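Local structure of nucleoprotein (5EPW) at residues B[70-74]-B[75-79]; B[111-114]-B[115-118]. The protein probably packages the positive-strand viral RNA genome into a helical ribonucleocapsid, this chain being its C-terminal domain, which forms a dimer. All coordinates share one frame; numbering follows the deposited sequence.

Both interactions lie in the C-terminal domain of the nucleocapsid protein, and in both the chain passes between a loop and a short helix. Interaction 1 comes first and starts helix 74-79; strands 82-88 and 91-103, which pair in an antiparallel hairpin, follow it, and interaction 2 then finishes helix 109-115. Their centres are about 20 Å apart, yet the two meet where Leu70 CD1 packs at 3.9 Å on Phe112 CB, so that the loop leading into helix 74-79 rests on helix 109-115. Each also reaches the second subunit, and Tyr96 of that subunit touches both, which ties these two helix ends to the dimer interface.

Interaction 1. Residues B[70-74]-B[75-79]; sequences LIPNQ and AALFF
Asn73 meets Ala75 and Ala76 as the N-cap of helix 74-79, its side chain reaching forward to the backbone N-H groups of the first turn. From CB, the chain turns so that CG lies between the backbone N and the carbonyl carbon (chi1 76°), which brings the amide to the helix mouth. CG itself stays 3.9 Å from Ala76 N, and the gripping is left to OD1. That oxygen takes a nearly straight bond from Ala76 N at 2.9 Å (N-H...O angle 167°), the donor standing above the plane of the side-chain amide. A second bond, from Ala75 N at 2.7 Å, is weak because its N-H is badly bent. Two donors thus hold one oxygen and restrict the rotation of the amide, whose other end, ND2, donates to the carbonyl O of Arg28 of the second subunit. The cap therefore belongs to the dimer interface as well as to the helix.

Behind the cap the regular helical pattern sets in. Leu77 N bonds to Asn73 O at 3.0 Å, and Phe78 N donates to Gln74 O in the same i to i+4 pattern. Pro72, just before the cap, adds an apolar side to the junction, with its CB 4.1 Å from Ala76 CB and its CG lying near one methyl of Leu77. Pro72 and Leu77 both pack on Tyr98 of strand 91-103, so this corner of the helix start is set against the hairpin. Pro72 of the second subunit reaches Gln74 and Leu77 from across the interface. Back at the cap, the methyl of Ala75 sits beside the bonded oxygen, its CB 3.3 Å from Asn73 OD1.

Interaction 2. Residues B[111-114]-B[115-118]; sequences KFIE and QISA
Gln115 NE2 shares a water with Lys111 NZ and Glu114 OE1, one water gripped by three side chains near the C-terminal end of helix 109-115. The water donates to Glu114 OE1 at 2.6 Å and accepts from both nitrogens, linking the lysine and the carboxylate without a direct bond. Lys111 and Gln115, one turn apart, run side by side and point the same way. With CG beside the backbone N (chi1 -60°), Gln115 CG lies 3.4 Å from Lys111 O; the bend at chi2 then turns the amide toward the water, and OE1 accepts from Asp51 N.

Toward the helix end the bonds shift from i to i+4 to i to i+3, as in a 3-10-like last turn. Gln115 N bonds to Phe112 O at 3.0 Å, and only weakly to Lys111 O, while Ile116 N finds Ile113 O at 3.1 Å. In both of the stronger bonds the donor stands above the carbonyl plane. A second water donates to Ile113 O. On the apolar flank, Ile116 CD1 approaches the Phe112 ring obliquely, 4.1 Å from Phe112 CD1, and comes near Ile113 CG1.

Around this helix end, Met49 covers Phe112, Gln115 and Ile116, helix 64-68 packs on Lys111 and Gln115 through Leu67, and the second subunit closes in with Tyr96 on Phe112 and Thr85, from its strand 82-88, on Ile116.

Interaction 1. Residues B[70-74]-B[75-79]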
loop_
_atom_site.group_PDB
_atom_site.type_symbol
_atom_site.label_atom_id
_atom_site.label_comp_id
_atom_site.label_asym_id
_atom_site.label_seq_id
_atom_site.Cartn_x
_atom_site.Cartn_y
_atom_site.Cartn_z
ATOM N N LEU B 70 4.430 0.241 9.954
ATOM C CA LEU B 70 3.958 1.517 9.375
ATOM C C LEU B 70 3.524 1.369 7.881
ATOM O O LEU B 70 3.412 2.345 7.176
ATOM C CB LEU B 70 4.914 2.646 9.526
ATOM C CG LEU B 70 5.168 3.075 10.975
ATOM C CD1 LEU B 70 6.089 4.212 11.005
ATOM C CD2 LEU B 70 3.882 3.307 11.806
ATOM N N ILE B 71 3.166 0.125 7.480
ATOM C CA ILE B 71 2.676 -0.130 6.086
ATOM C C ILE B 71 1.247 -0.586 6.257
ATOM O O ILE B 71 0.953 -1.573 6.979
ATOM C CB ILE B 71 3.518 -1.243 5.350
ATOM C CG1 ILE B 71 5.009 -0.961 5.357
ATOM C CG2 ILE B 71 2.893 -1.362 3.928
ATOM C CD1 ILE B 71 5.833 -2.093 4.836
ATOM N N PRO B 72 0.215 0.084 5.589
ATOM C CA PRO B 72 -1.130 -0.491 5.704
ATOM C C PRO B 72 -1.343 -1.856 5.156
ATOM O O PRO B 72 -0.641 -2.232 4.135
ATOM C CB PRO B 72 -2.004 0.457 4.870
ATOM C CG PRO B 72 -1.023 1.033 3.985
ATOM C CD PRO B 72 0.317 1.201 4.677
ATOM N N ASN B 73 -2.332 -2.533 5.712
ATOM C CA ASN B 73 -2.747 -3.778 5.163
ATOM C C ASN B 73 -3.612 -3.657 3.942
ATOM O O ASN B 73 -3.971 -2.527 3.538
ATOM C CB ASN B 73 -3.358 -4.692 6.283
ATOM C CG ASN B 73 -4.746 -4.264 6.663
ATOM O OD1 ASN B 73 -5.697 -4.229 5.750
ATOM N ND2 ASN B 73 -4.911 -3.887 7.929
ATOM N N GLN B 74 -3.903 -4.739 3.238
ATOM C CA GLN B 74 -4.583 -4.596 1.989
ATOM C C GLN B 74 -6.033 -4.075 2.101
ATOM O O GLN B 74 -6.549 -3.414 1.222
ATOM C CB GLN B 74 -4.649 -5.976 1.311
ATOM C CG GLN B 74 -3.251 -6.370 0.788
ATOM C CD GLN B 74 -3.190 -7.677 0.200
ATOM O OE1 GLN B 74 -4.028 -8.025 -0.630
ATOM N NE2 GLN B 74 -2.185 -8.467 0.597
ATOM N N ALA B 75 -6.697 -4.409 3.202
ATOM C CA ALA B 75 -8.110 -3.989 3.383
ATOM C C ALA B 75 -8.086 -2.476 3.731
ATOM O O ALA B 75 -8.884 -1.706 3.123
ATOM C CB ALA B 75 -8.740 -4.798 4.509
ATOM N N ALA B 76 -7.170 -2.007 4.542
ATOM C CA ALA B 76 -6.981 -0.548 4.838
ATOM C C ALA B 76 -6.675 0.210 3.545
ATOM O O ALA B 76 -7.233 1.240 3.199
ATOM C CB ALA B 76 -5.937 -0.215 5.880
ATOM N N LEU B 77 -5.770 -0.337 2.701
ATOM C CA LEU B 77 -5.455 0.351 1.475
ATOM C C LEU B 77 -6.669 0.398 0.551
ATOM O O LEU B 77 -6.898 1.432 -0.100
ATOM C CB LEU B 77 -4.282 -0.390 0.719
ATOM C CG LEU B 77 -3.667 0.368 -0.426
ATOM C CD1 LEU B 77 -2.833 1.535 0.119
ATOM C CD2 LEU B 77 -2.756 -0.549 -1.280
ATOM N N PHE B 78 -7.422 -0.684 0.438
ATOM C CA PHE B 78 -8.614 -0.661 -0.425
ATOM C C PHE B 78 -9.651 0.365 0.035
ATOM O O PHE B 78 -10.157 1.145 -0.768
ATOM C CB PHE B 78 -9.239 -2.053 -0.468
ATOM C CG PHE B 78 -10.364 -2.215 -1.471
ATOM C CD1 PHE B 78 -10.124 -2.426 -2.791
ATOM C CD2 PHE B 78 -11.616 -2.111 -1.011
ATOM C CE1 PHE B 78 -11.193 -2.546 -3.699
ATOM C CE2 PHE B 78 -12.703 -2.267 -1.857
ATOM C CZ PHE B 78 -12.497 -2.486 -3.176
ATOM N N PHE B 79 -10.016 0.288 1.281
ATOM C CA PHE B 79 -11.148 1.042 1.825
ATOM C C PHE B 79 -10.776 2.412 2.297
ATOM O O PHE B 79 -11.685 3.246 2.614
ATOM C CB PHE B 79 -11.832 0.301 2.971
ATOM C CG PHE B 79 -12.590 -0.906 2.559
ATOM C CD1 PHE B 79 -13.702 -0.801 1.716
ATOM C CD2 PHE B 79 -12.150 -2.204 2.930
ATOM C CE1 PHE B 79 -14.413 -1.903 1.305
ATOM C CE2 PHE B 79 -12.899 -3.325 2.567
ATOM C CZ PHE B 79 -14.034 -3.160 1.799
#

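Interaction 2. Residues B[111-114]-B[115-118]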
loop_
_atom_site.group_PDB
_atom_site.type_symbol
_atom_site.label_atom_id
_atom_site.label_comp_id
_atom_site.label_asym_id
_atom_site.label_seq_id
_atom_site.Cartn_x
_atom_site.Cartn_y
_atom_site.Cartn_z
ATOM N N LYS B 111 12.754 5.047 12.283
ATOM C CA LYS B 111 13.283 4.050 11.335
ATOM C C LYS B 111 12.671 4.230 9.924
ATOM O O LYS B 111 13.382 4.130 8.942
ATOM C CB LYS B 111 12.902 2.695 11.872
ATOM C CG LYS B 111 13.328 1.471 10.990
ATOM C CD LYS B 111 14.810 1.411 10.809
ATOM C CE LYS B 111 15.302 0.128 10.122
ATOM N NZ LYS B 111 16.799 0.166 10.053
ATOM N N PHE B 112 11.354 4.462 9.931
ATOM C CA PHE B 112 10.664 4.696 8.583
ATOM C C PHE B 112 11.284 5.909 7.867
ATOM O O PHE B 112 11.639 5.891 6.720
ATOM C CB PHE B 112 9.221 4.765 8.804
ATOM C CG PHE B 112 8.409 4.740 7.531
ATOM C CD1 PHE B 112 8.234 5.886 6.791
ATOM C CD2 PHE B 112 7.877 3.562 7.137
ATOM C CE1 PHE B 112 7.466 5.831 5.621
ATOM C CE2 PHE B 112 7.080 3.463 5.988
ATOM C CZ PHE B 112 6.917 4.597 5.220
ATOM N N ILE B 113 11.427 7.042 8.615
ATOM C CA ILE B 113 11.955 8.209 8.032
ATOM C C ILE B 113 13.360 8.070 7.491
ATOM O O ILE B 113 13.711 8.579 6.422
ATOM C CB ILE B 113 11.793 9.406 9.070
ATOM C CG1 ILE B 113 10.340 9.792 9.218
ATOM C CG2 ILE B 113 12.554 10.596 8.499
ATOM C CD1 ILE B 113 9.999 10.757 10.349
ATOM N N GLU B 114 14.234 7.311 8.197
ATOM C CA GLU B 114 15.550 6.957 7.712
ATOM C C GLU B 114 15.577 6.307 6.364
ATOM O O GLU B 114 16.469 6.483 5.555
ATOM C CB GLU B 114 16.267 6.011 8.745
ATOM C CG GLU B 114 17.112 6.760 9.775
ATOM C CD GLU B 114 17.462 5.898 11.002
ATOM O OE1 GLU B 114 17.493 4.647 10.897
ATOM O OE2 GLU B 114 17.594 6.483 12.127
ATOM N N GLN B 115 14.528 5.525 6.071
ATOM C CA GLN B 115 14.460 4.801 4.852
ATOM C C GLN B 115 13.917 5.666 3.641
ATOM O O GLN B 115 14.033 5.165 2.503
ATOM C CB GLN B 115 13.588 3.528 4.963
ATOM C CG GLN B 115 14.191 2.613 6.029
ATOM C CD GLN B 115 15.484 2.022 5.572
ATOM O OE1 GLN B 115 15.622 1.502 4.430
ATOM N NE2 GLN B 115 16.511 2.061 6.483
ATOM N N ILE B 116 13.254 6.791 3.920
ATOM C CA ILE B 116 12.641 7.585 2.855
ATOM C C ILE B 116 13.744 8.173 2.028
ATOM O O ILE B 116 14.588 8.953 2.555
ATOM C CB ILE B 116 11.740 8.689 3.420
ATOM C CG1 ILE B 116 10.630 8.164 4.205
ATOM C CG2 ILE B 116 11.253 9.555 2.277
ATOM C CD1 ILE B 116 9.751 9.188 4.861
ATOM N N SER B 117 13.793 7.875 0.748
ATOM C CA SER B 117 14.824 8.288 -0.155
ATOM C C SER B 117 16.243 8.052 0.365
ATOM O O SER B 117 17.224 8.875 0.147
ATOM C CB SER B 117 14.611 9.813 -0.489
ATOM O OG SER B 117 13.335 9.995 -1.177
ATOM N N ALA B 118 16.398 6.886 0.961
ATOM C CA ALA B 118 17.701 6.442 1.423
ATOM C C ALA B 118 18.739 6.341 0.361
ATOM O O ALA B 118 19.994 6.532 0.605
ATOM C CB ALA B 118 17.560 5.191 2.216
HETATM O O HOH W 1 17.481 2.872 9.041
HETATM O O HOH W 2 14.179 11.043 5.199
#